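Local coordinates for protein carboxylesterase YBFK (Bacillus subtilis, PDB 4CCY) that hydrolyses carboxylic esters to an alcohol and a carboxylate, as a carboxylesterase of the alpha/beta hydrolase superfamily, at residues 82-90 with 110-120; 37-45 with 97-106. All coordinates share one frame; numbering follows the deposited sequence.

Both interactions involve helix 104-118 and reach one sheet, in which strands 82-86 and 42-49 are neighbours. Interaction 1 lies in the core: apolar side chains of the strand and the turn after it meet the helix, and direct contact is almost wholly van der Waals and CH-pi. Interaction 2 lies nearer the surface, where the turn before strand 42-49 meets the chain leading into the helix; there one buried phenylalanine is combined with a backbone hydrogen bond, waters and exposed small residues. The two touch through a salt bridge between Arg40 and Asp113 and through packing of Met101 on Trp110.

Interaction 1: 82-90 with 110-120; sequences RTYAVDIIG and WMKDVFDSLGL
Strand 82-86 runs roughly antiparallel to the 110-118 part of helix 104-118, the short axes 11.7 Å apart at closest approach and 139° from each other in direction; Tyr84 faces Leu118 and Val86 faces Val114 along the strand, and Ile89 faces Trp110 in the loop after it. At the C-terminal end of the helix, Leu118 CD1 lies over one face of the Tyr84 ring, 4.0 Å from its centroid, while Leu120 CD1 approaches Tyr84 CE2 at 3.8 Å. A phenol suits this partly exposed place: its ring packs on leucines while its OH shares a water with Leu118 O, to which the water donates. Gly119, with positive phi, ends the helix in a Schellman motif and lets the chain turn so that Leu120 comes back to the ring.

Toward the N-terminal part of the contact, Trp110 has CG anti to the backbone N (chi1 168°), which projects its indole toward the turn after the strand. Ile89 CG2 sits over the five-membered ring, 3.7 Å from its centroid, and Met111 CE and Val114 CG2 lie on the opposite face. Val86 CG1 reaches CZ2, and Ile88 CA comes within 3.5 Å of Trp110 CH2. Trp110 NE1 donates to Thr44 OG1 of strand 42-49. Replacing this indole by an alanine is likely to open a gap among Val86, Ile88 and Ile89 and to leave Thr44 OG1 without that donor. Cohesion thus rests on shape and apolar burial, joining helix to sheet beside the turn whose Ile88 touches the probable nucleophile elbow.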
loop_
_atom_site.group_PDB
_atom_site.type_symbol
_atom_site.label_atom_id
_atom_site.label_comp_id
_atom_site.label_asym_id
_atom_site.label_seq_id
_atom_site.Cartn_x
_atom_site.Cartn_y
_atom_site.Cartn_z
ATOM N N ARG A 82 7.823 14.411 6.934
ATOM C CA ARG A 82 8.863 13.407 6.967
ATOM C C ARG A 82 8.176 12.095 6.582
ATOM O O ARG A 82 7.411 11.539 7.374
ATOM C CB ARG A 82 9.477 13.326 8.366
ATOM C CG ARG A 82 10.617 12.321 8.506
ATOM C CD ARG A 82 11.855 12.716 7.706
ATOM N NE ARG A 82 12.969 11.795 7.960
ATOM C CZ ARG A 82 14.028 11.638 7.167
ATOM N NH1 ARG A 82 14.143 12.344 6.047
ATOM N NH2 ARG A 82 14.977 10.768 7.493
ATOM N N THR A 83 8.414 11.642 5.352
ATOM C CA THR A 83 7.782 10.424 4.833
ATOM C C THR A 83 8.639 9.194 5.064
ATOM O O THR A 83 9.851 9.213 4.842
ATOM C CB THR A 83 7.505 10.497 3.318
ATOM O OG1 THR A 83 8.732 10.816 2.633
ATOM C CG2 THR A 83 6.422 11.548 3.006
ATOM N N TYR A 84 7.985 8.126 5.493
ATOM C CA TYR A 84 8.607 6.835 5.681
ATOM C C TYR A 84 7.899 5.826 4.783
ATOM O O TYR A 84 6.781 5.431 5.068
ATOM C CB TYR A 84 8.469 6.401 7.126
ATOM C CG TYR A 84 9.161 7.305 8.131
ATOM C CD1 TYR A 84 10.551 7.275 8.288
ATOM C CD2 TYR A 84 8.421 8.167 8.946
ATOM C CE1 TYR A 84 11.179 8.073 9.228
ATOM C CE2 TYR A 84 9.044 8.974 9.892
ATOM C CZ TYR A 84 10.418 8.926 10.027
ATOM O OH TYR A 84 11.044 9.728 10.959
ATOM N N ALA A 85 8.552 5.418 3.698
ATOM C CA ALA A 85 7.966 4.445 2.782
ATOM C C ALA A 85 8.375 3.047 3.232
ATOM O O ALA A 85 9.557 2.666 3.167
ATOM C CB ALA A 85 8.403 4.712 1.348
ATOM N N VAL A 86 7.383 2.292 3.686
ATOM C CA VAL A 86 7.615 1.025 4.380
ATOM C C VAL A 86 7.328 -0.158 3.445
ATOM O O VAL A 86 6.232 -0.243 2.865
ATOM C CB VAL A 86 6.720 0.933 5.641
ATOM C CG1 VAL A 86 6.918 -0.394 6.364
ATOM C CG2 VAL A 86 6.955 2.126 6.572
ATOM N N ASP A 87 8.303 -1.067 3.322
ATOM C CA ASP A 87 8.143 -2.270 2.490
ATOM C C ASP A 87 7.405 -3.318 3.298
ATOM O O ASP A 87 7.895 -3.760 4.326
ATOM C CB ASP A 87 9.496 -2.825 1.994
ATOM C CG ASP A 87 9.969 -2.172 0.692
ATOM O OD1 ASP A 87 9.282 -1.249 0.183
ATOM O OD2 ASP A 87 11.054 -2.549 0.184
ATOM N N ILE A 88 6.217 -3.698 2.842
ATOM C CA ILE A 88 5.387 -4.625 3.613
ATOM C C ILE A 88 6.078 -5.981 3.674
ATOM O O ILE A 88 6.367 -6.589 2.648
ATOM C CB ILE A 88 3.948 -4.740 3.040
ATOM C CG1 ILE A 88 3.265 -3.361 3.053
ATOM C CG2 ILE A 88 3.144 -5.783 3.827
ATOM C CD1 ILE A 88 2.095 -3.245 2.093
ATOM N N ILE A 89 6.358 -6.424 4.892
ATOM C CA ILE A 89 7.075 -7.654 5.123
ATOM C C ILE A 89 6.206 -8.844 4.700
ATOM O O ILE A 89 4.998 -8.871 4.977
ATOM C CB ILE A 89 7.578 -7.715 6.590
ATOM C CG1 ILE A 89 8.810 -8.628 6.717
ATOM C CG2 ILE A 89 6.465 -8.066 7.574
ATOM C CD1 ILE A 89 9.653 -8.309 7.951
ATOM N N GLY A 90 6.809 -9.784 3.978
ATOM C CA GLY A 90 6.069 -10.933 3.444
ATOM C C GLY A 90 5.600 -10.746 2.009
ATOM O O GLY A 90 4.927 -11.614 1.440
ATOM N N TRP A 110 2.982 -5.731 13.815
ATOM C CA TRP A 110 4.088 -5.392 12.915
ATOM C C TRP A 110 4.241 -3.887 12.786
ATOM O O TRP A 110 5.334 -3.365 12.946
ATOM C CB TRP A 110 3.879 -6.022 11.529
ATOM C CG TRP A 110 4.832 -5.490 10.473
ATOM C CD1 TRP A 110 6.222 -5.539 10.483
ATOM C CD2 TRP A 110 4.488 -4.794 9.229
ATOM N NE1 TRP A 110 6.747 -4.956 9.355
ATOM C CE2 TRP A 110 5.762 -4.473 8.569
ATOM C CE3 TRP A 110 3.299 -4.422 8.614
ATOM C CZ2 TRP A 110 5.814 -3.816 7.338
ATOM C CZ3 TRP A 110 3.368 -3.740 7.385
ATOM C CH2 TRP A 110 4.595 -3.448 6.765
ATOM N N MET A 111 3.135 -3.187 12.517
ATOM C CA MET A 111 3.172 -1.733 12.334
ATOM C C MET A 111 3.515 -0.970 13.608
ATOM O O MET A 111 4.200 0.051 13.533
ATOM C CB MET A 111 1.872 -1.206 11.707
ATOM C CG MET A 111 1.896 0.269 11.266
ATOM S SD MET A 111 3.254 0.825 10.174
ATOM C CE MET A 111 3.326 -0.494 8.953
ATOM N N LYS A 112 3.035 -1.446 14.765
ATOM C CA LYS A 112 3.436 -0.866 16.055
ATOM C C LYS A 112 4.948 -0.944 16.257
ATOM O O LYS A 112 5.555 0.032 16.689
ATOM C CB LYS A 112 2.718 -1.529 17.239
ATOM C CG LYS A 112 1.276 -1.099 17.430
ATOM C CD LYS A 112 0.735 -1.650 18.745
ATOM C CE LYS A 112 -0.776 -1.773 18.691
ATOM N NZ LYS A 112 -1.287 -2.349 19.964
ATOM N N ASP A 113 5.548 -2.088 15.924
ATOM C CA ASP A 113 7.011 -2.256 15.989
ATOM C C ASP A 113 7.728 -1.277 15.054
ATOM O O ASP A 113 8.761 -0.714 15.408
ATOM C CB ASP A 113 7.431 -3.678 15.589
ATOM C CG ASP A 113 7.104 -4.731 16.632
ATOM O OD1 ASP A 113 6.586 -4.405 17.721
ATOM O OD2 ASP A 113 7.378 -5.923 16.341
ATOM N N VAL A 114 7.197 -1.110 13.842
ATOM C CA VAL A 114 7.765 -0.142 12.893
ATOM C C VAL A 114 7.730 1.261 13.513
ATOM O O VAL A 114 8.754 1.920 13.603
ATOM C CB VAL A 114 7.073 -0.176 11.508
ATOM C CG1 VAL A 114 7.558 0.964 10.629
ATOM C CG2 VAL A 114 7.319 -1.509 10.806
ATOM N N PHE A 115 6.551 1.688 13.963
ATOM C CA PHE A 115 6.391 2.967 14.675
ATOM C C PHE A 115 7.406 3.102 15.813
ATOM O O PHE A 115 8.111 4.117 15.904
ATOM C CB PHE A 115 4.972 3.096 15.241
ATOM C CG PHE A 115 3.965 3.673 14.274
ATOM C CD1 PHE A 115 3.782 3.121 13.000
ATOM C CD2 PHE A 115 3.175 4.759 14.645
ATOM C CE1 PHE A 115 2.830 3.641 12.126
ATOM C CE2 PHE A 115 2.231 5.280 13.769
ATOM C CZ PHE A 115 2.052 4.716 12.518
ATOM N N ASP A 116 7.466 2.070 16.663
ATOM C CA ASP A 116 8.364 2.045 17.821
ATOM C C ASP A 116 9.836 2.188 17.441
ATOM O O ASP A 116 10.544 3.036 17.999
ATOM C CB ASP A 116 8.135 0.785 18.673
ATOM C CG ASP A 116 6.847 0.855 19.490
ATOM O OD1 ASP A 116 6.195 1.919 19.491
ATOM O OD2 ASP A 116 6.481 -0.154 20.126
ATOM N N SER A 117 10.286 1.379 16.487
ATOM C CA SER A 117 11.674 1.440 16.013
ATOM C C SER A 117 12.020 2.772 15.330
ATOM O O SER A 117 13.194 3.157 15.260
ATOM C CB SER A 117 11.971 0.276 15.067
ATOM O OG SER A 117 11.910 -0.962 15.754
ATOM N N LEU A 118 11.001 3.455 14.819
ATOM C CA LEU A 118 11.165 4.774 14.198
ATOM C C LEU A 118 11.083 5.916 15.226
ATOM O O LEU A 118 11.397 7.065 14.907
ATOM C CB LEU A 118 10.134 4.981 13.076
ATOM C CG LEU A 118 10.340 4.261 11.730
ATOM C CD1 LEU A 118 9.211 4.586 10.760
ATOM C CD2 LEU A 118 11.685 4.607 11.104
ATOM N N GLY A 119 10.670 5.589 16.452
ATOM C CA GLY A 119 10.540 6.557 17.537
ATOM C C GLY A 119 9.278 7.397 17.408
ATOM O O GLY A 119 9.239 8.537 17.870
ATOM N N LEU A 120 8.241 6.843 16.779
ATOM C CA LEU A 120 7.038 7.613 16.513
ATOM C C LEU A 120 5.920 7.253 17.463
ATOM O O LEU A 120 5.593 6.069 17.638
ATOM C CB LEU A 120 6.556 7.412 15.075
ATOM C CG LEU A 120 7.547 7.613 13.923
ATOM C CD1 LEU A 120 6.826 7.434 12.605
ATOM C CD2 LEU A 120 8.252 8.967 13.985
HETATM O O HOH W 1 12.240 8.379 12.730
#

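Interaction 2: 37-45 with 97-106; sequences VSTRFGKTH and PSAAMETRAD
Phe41 is the side chain round which this contact is built, its ring lying against 97-106 with Met101 over one face, Ala99 O at the edge and Asp106 near CZ. Met101 crosses it at about a right angle: CG stands over the centre of the face, 4.1 Å from the ring centroid, and the sulfur lies farther off above it, a Met-aromatic contact. Ala99 O lies in the ring plane, 3.4 Å from Phe41 CD1, where the slightly positive ring hydrogens suit a carbonyl oxygen. Asp106 CB meets Phe41 CZ at 3.7 Å, with ring and carboxylate planes 51° apart. Asp106 OD2 accepts from Glu102 N on its anti lone pair and from Thr103 N above its plane, while OD1 stays near Phe41 CZ; Thr103 OG1 receives Asp106 N, completing a capping box.

Ser98 N donates to Phe41 O, 3.1 Å and nearly straight, though from above the carbonyl plane. A water donates to both Phe41 O and Ala99 O. Gly42 suits its backbone angles (phi 118°, psi 168°), which would jam a CB against Phe41 O; a CB would also crowd Ser98 N. Thr39 OG1 accepts from Phe41 N, an ST turn, and donates to Gly42 O, adding to the Gly42 N to Thr39 O bond of the type I turn. That turn closes the beta hairpin of strands 33-37 and 42-49, and segment 97-106 leads into helix 104-118, where Arg40 NH2 forms salt bridges to Asp113 and Glu109; Met101 also packs against His134 of helix 130-141.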
loop_
_atom_site.group_PDB
_atom_site.type_symbol
_atom_site.label_atom_id
_atom_site.label_comp_id
_atom_site.label_asym_id
_atom_site.label_seq_id
_atom_site.Cartn_x
_atom_site.Cartn_y
_atom_site.Cartn_z
ATOM N N VAL A 37 14.421 -1.385 9.973
ATOM C CA VAL A 37 14.038 -1.339 11.379
ATOM C C VAL A 37 13.671 -2.729 11.869
ATOM O O VAL A 37 13.203 -3.575 11.093
ATOM C CB VAL A 37 12.900 -0.329 11.677
ATOM C CG1 VAL A 37 13.408 1.100 11.526
ATOM C CG2 VAL A 37 11.665 -0.586 10.844
ATOM N N SER A 38 13.885 -2.958 13.162
ATOM C CA SER A 38 13.565 -4.238 13.773
ATOM C C SER A 38 12.095 -4.358 14.109
ATOM O O SER A 38 11.465 -3.400 14.542
ATOM C CB SER A 38 14.401 -4.455 15.025
ATOM O OG SER A 38 15.605 -5.127 14.679
ATOM N N THR A 39 11.549 -5.547 13.877
ATOM C CA THR A 39 10.171 -5.865 14.242
ATOM C C THR A 39 10.137 -7.354 14.558
ATOM O O THR A 39 11.025 -8.097 14.131
ATOM C CB THR A 39 9.160 -5.570 13.102
ATOM O OG1 THR A 39 9.131 -6.670 12.187
ATOM C CG2 THR A 39 9.476 -4.264 12.360
ATOM N N ARG A 40 9.119 -7.801 15.285
ATOM C CA ARG A 40 9.056 -9.211 15.654
ATOM C C ARG A 40 8.708 -10.114 14.461
ATOM O O ARG A 40 8.629 -11.333 14.592
ATOM C CB ARG A 40 8.106 -9.420 16.830
ATOM C CG ARG A 40 6.639 -9.237 16.502
ATOM C CD ARG A 40 5.855 -9.037 17.784
ATOM N NE ARG A 40 5.665 -7.624 18.085
ATOM C CZ ARG A 40 4.772 -7.168 18.955
ATOM N NH1 ARG A 40 3.999 -8.014 19.624
ATOM N NH2 ARG A 40 4.642 -5.862 19.148
ATOM N N PHE A 41 8.515 -9.503 13.297
ATOM C CA PHE A 41 8.234 -10.242 12.071
ATOM C C PHE A 41 9.358 -10.084 11.062
ATOM O O PHE A 41 9.229 -10.518 9.917
ATOM C CB PHE A 41 6.897 -9.799 11.478
ATOM C CG PHE A 41 5.742 -10.070 12.381
ATOM C CD1 PHE A 41 5.182 -11.349 12.451
ATOM C CD2 PHE A 41 5.239 -9.069 13.201
ATOM C CE1 PHE A 41 4.119 -11.607 13.298
ATOM C CE2 PHE A 41 4.173 -9.326 14.046
ATOM C CZ PHE A 41 3.616 -10.599 14.099
ATOM N N GLY A 42 10.460 -9.483 11.507
ATOM C CA GLY A 42 11.655 -9.322 10.681
ATOM C C GLY A 42 12.094 -7.896 10.392
ATOM O O GLY A 42 11.348 -6.925 10.624
ATOM N N LYS A 43 13.309 -7.786 9.852
ATOM C CA LYS A 43 13.905 -6.519 9.440
ATOM C C LYS A 43 13.082 -5.903 8.309
ATOM O O LYS A 43 12.921 -6.504 7.245
ATOM C CB LYS A 43 15.347 -6.748 8.973
ATOM C CG LYS A 43 16.411 -6.554 10.050
ATOM C CD LYS A 43 17.821 -6.885 9.543
ATOM C CE LYS A 43 18.237 -6.088 8.306
ATOM N NZ LYS A 43 19.613 -6.389 7.797
ATOM N N THR A 44 12.561 -4.704 8.555
ATOM C CA THR A 44 11.609 -4.051 7.652
ATOM C C THR A 44 12.306 -2.873 6.999
ATOM O O THR A 44 12.869 -2.019 7.698
ATOM C CB THR A 44 10.360 -3.572 8.432
ATOM O OG1 THR A 44 9.662 -4.709 8.937
ATOM C CG2 THR A 44 9.414 -2.736 7.549
ATOM N N HIS A 45 12.267 -2.834 5.664
ATOM C CA HIS A 45 12.956 -1.797 4.891
ATOM C C HIS A 45 12.174 -0.517 4.863
ATOM O O HIS A 45 10.950 -0.533 4.663
ATOM C CB HIS A 45 13.256 -2.282 3.475
ATOM C CG HIS A 45 14.223 -1.401 2.708
ATOM N ND1 HIS A 45 13.812 -0.441 1.858
ATOM C CD2 HIS A 45 15.615 -1.383 2.672
ATOM C CE1 HIS A 45 14.882 0.163 1.309
ATOM N NE2 HIS A 45 15.983 -0.416 1.801
ATOM N N PRO A 97 11.474 -11.400 6.005
ATOM C CA PRO A 97 10.604 -12.056 6.981
ATOM C C PRO A 97 11.353 -12.998 7.936
ATOM O O PRO A 97 12.227 -13.747 7.514
ATOM C CB PRO A 97 9.618 -12.855 6.106
ATOM C CG PRO A 97 9.682 -12.230 4.747
ATOM C CD PRO A 97 11.087 -11.694 4.609
ATOM N N SER A 98 11.028 -12.904 9.222
ATOM C CA SER A 98 11.365 -13.936 10.195
ATOM C C SER A 98 10.081 -14.744 10.444
ATOM O O SER A 98 9.650 -15.456 9.552
ATOM C CB SER A 98 11.928 -13.328 11.477
ATOM O OG SER A 98 11.001 -12.432 12.060
ATOM N N ALA A 99 9.468 -14.636 11.624
ATOM C CA ALA A 99 8.136 -15.215 11.850
ATOM C C ALA A 99 7.130 -14.697 10.822
ATOM O O ALA A 99 7.048 -13.490 10.574
ATOM C CB ALA A 99 7.635 -14.893 13.253
ATOM N N ALA A 100 6.371 -15.607 10.226
ATOM C CA ALA A 100 5.348 -15.228 9.260
ATOM C C ALA A 100 4.265 -14.358 9.913
ATOM O O ALA A 100 3.763 -14.666 11.001
ATOM C CB ALA A 100 4.732 -16.462 8.615
ATOM N N MET A 101 3.924 -13.271 9.235
ATOM C CA MET A 101 2.886 -12.362 9.668
ATOM C C MET A 101 1.582 -12.871 9.075
ATOM O O MET A 101 1.432 -12.880 7.854
ATOM C CB MET A 101 3.235 -10.967 9.162
ATOM C CG MET A 101 2.508 -9.844 9.853
ATOM S SD MET A 101 3.027 -8.259 9.208
ATOM C CE MET A 101 2.735 -8.460 7.441
ATOM N N GLU A 102 0.653 -13.313 9.927
ATOM C CA GLU A 102 -0.473 -14.161 9.479
ATOM C C GLU A 102 -1.892 -13.648 9.704
ATOM O O GLU A 102 -2.767 -13.842 8.860
ATOM C CB GLU A 102 -0.369 -15.565 10.073
ATOM C CG GLU A 102 0.773 -16.381 9.489
ATOM C CD GLU A 102 0.805 -17.800 10.001
ATOM O OE1 GLU A 102 0.623 -18.008 11.223
ATOM O OE2 GLU A 102 1.031 -18.706 9.172
ATOM N N THR A 103 -2.133 -13.037 10.858
ATOM C CA THR A 103 -3.483 -12.629 11.232
ATOM C C THR A 103 -3.552 -11.108 11.187
ATOM O O THR A 103 -2.515 -10.442 11.157
ATOM C CB THR A 103 -3.804 -13.068 12.661
ATOM O OG1 THR A 103 -2.866 -12.443 13.539
ATOM C CG2 THR A 103 -3.718 -14.599 12.803
ATOM N N ARG A 104 -4.762 -10.555 11.200
ATOM C CA ARG A 104 -4.918 -9.089 11.231
ATOM C C ARG A 104 -4.340 -8.460 12.507
ATOM O O ARG A 104 -3.885 -7.305 12.486
ATOM C CB ARG A 104 -6.377 -8.670 10.963
ATOM C CG ARG A 104 -6.844 -9.088 9.568
ATOM C CD ARG A 104 -8.250 -8.618 9.191
ATOM N NE ARG A 104 -9.329 -9.212 9.989
ATOM C CZ ARG A 104 -9.861 -10.419 9.785
ATOM N NH1 ARG A 104 -9.423 -11.213 8.810
ATOM N NH2 ARG A 104 -10.846 -10.836 10.565
ATOM N N ALA A 105 -4.342 -9.225 13.602
ATOM C CA ALA A 105 -3.676 -8.811 14.841
ATOM C C ALA A 105 -2.162 -8.691 14.615
ATOM O O ALA A 105 -1.559 -7.686 14.990
ATOM C CB ALA A 105 -3.995 -9.777 15.980
ATOM N N ASP A 106 -1.560 -9.698 13.975
ATOM C CA ASP A 106 -0.151 -9.637 13.560
ATOM C C ASP A 106 0.181 -8.374 12.755
ATOM O O ASP A 106 1.175 -7.699 13.047
ATOM C CB ASP A 106 0.227 -10.856 12.710
ATOM C CG ASP A 106 0.249 -12.159 13.501
ATOM O OD1 ASP A 106 0.277 -12.143 14.745
ATOM O OD2 ASP A 106 0.247 -13.210 12.842
HETATM O O HOH W 2 12.224 -11.117 14.043
HETATM O O HOH W 3 7.035 -11.739 8.439
#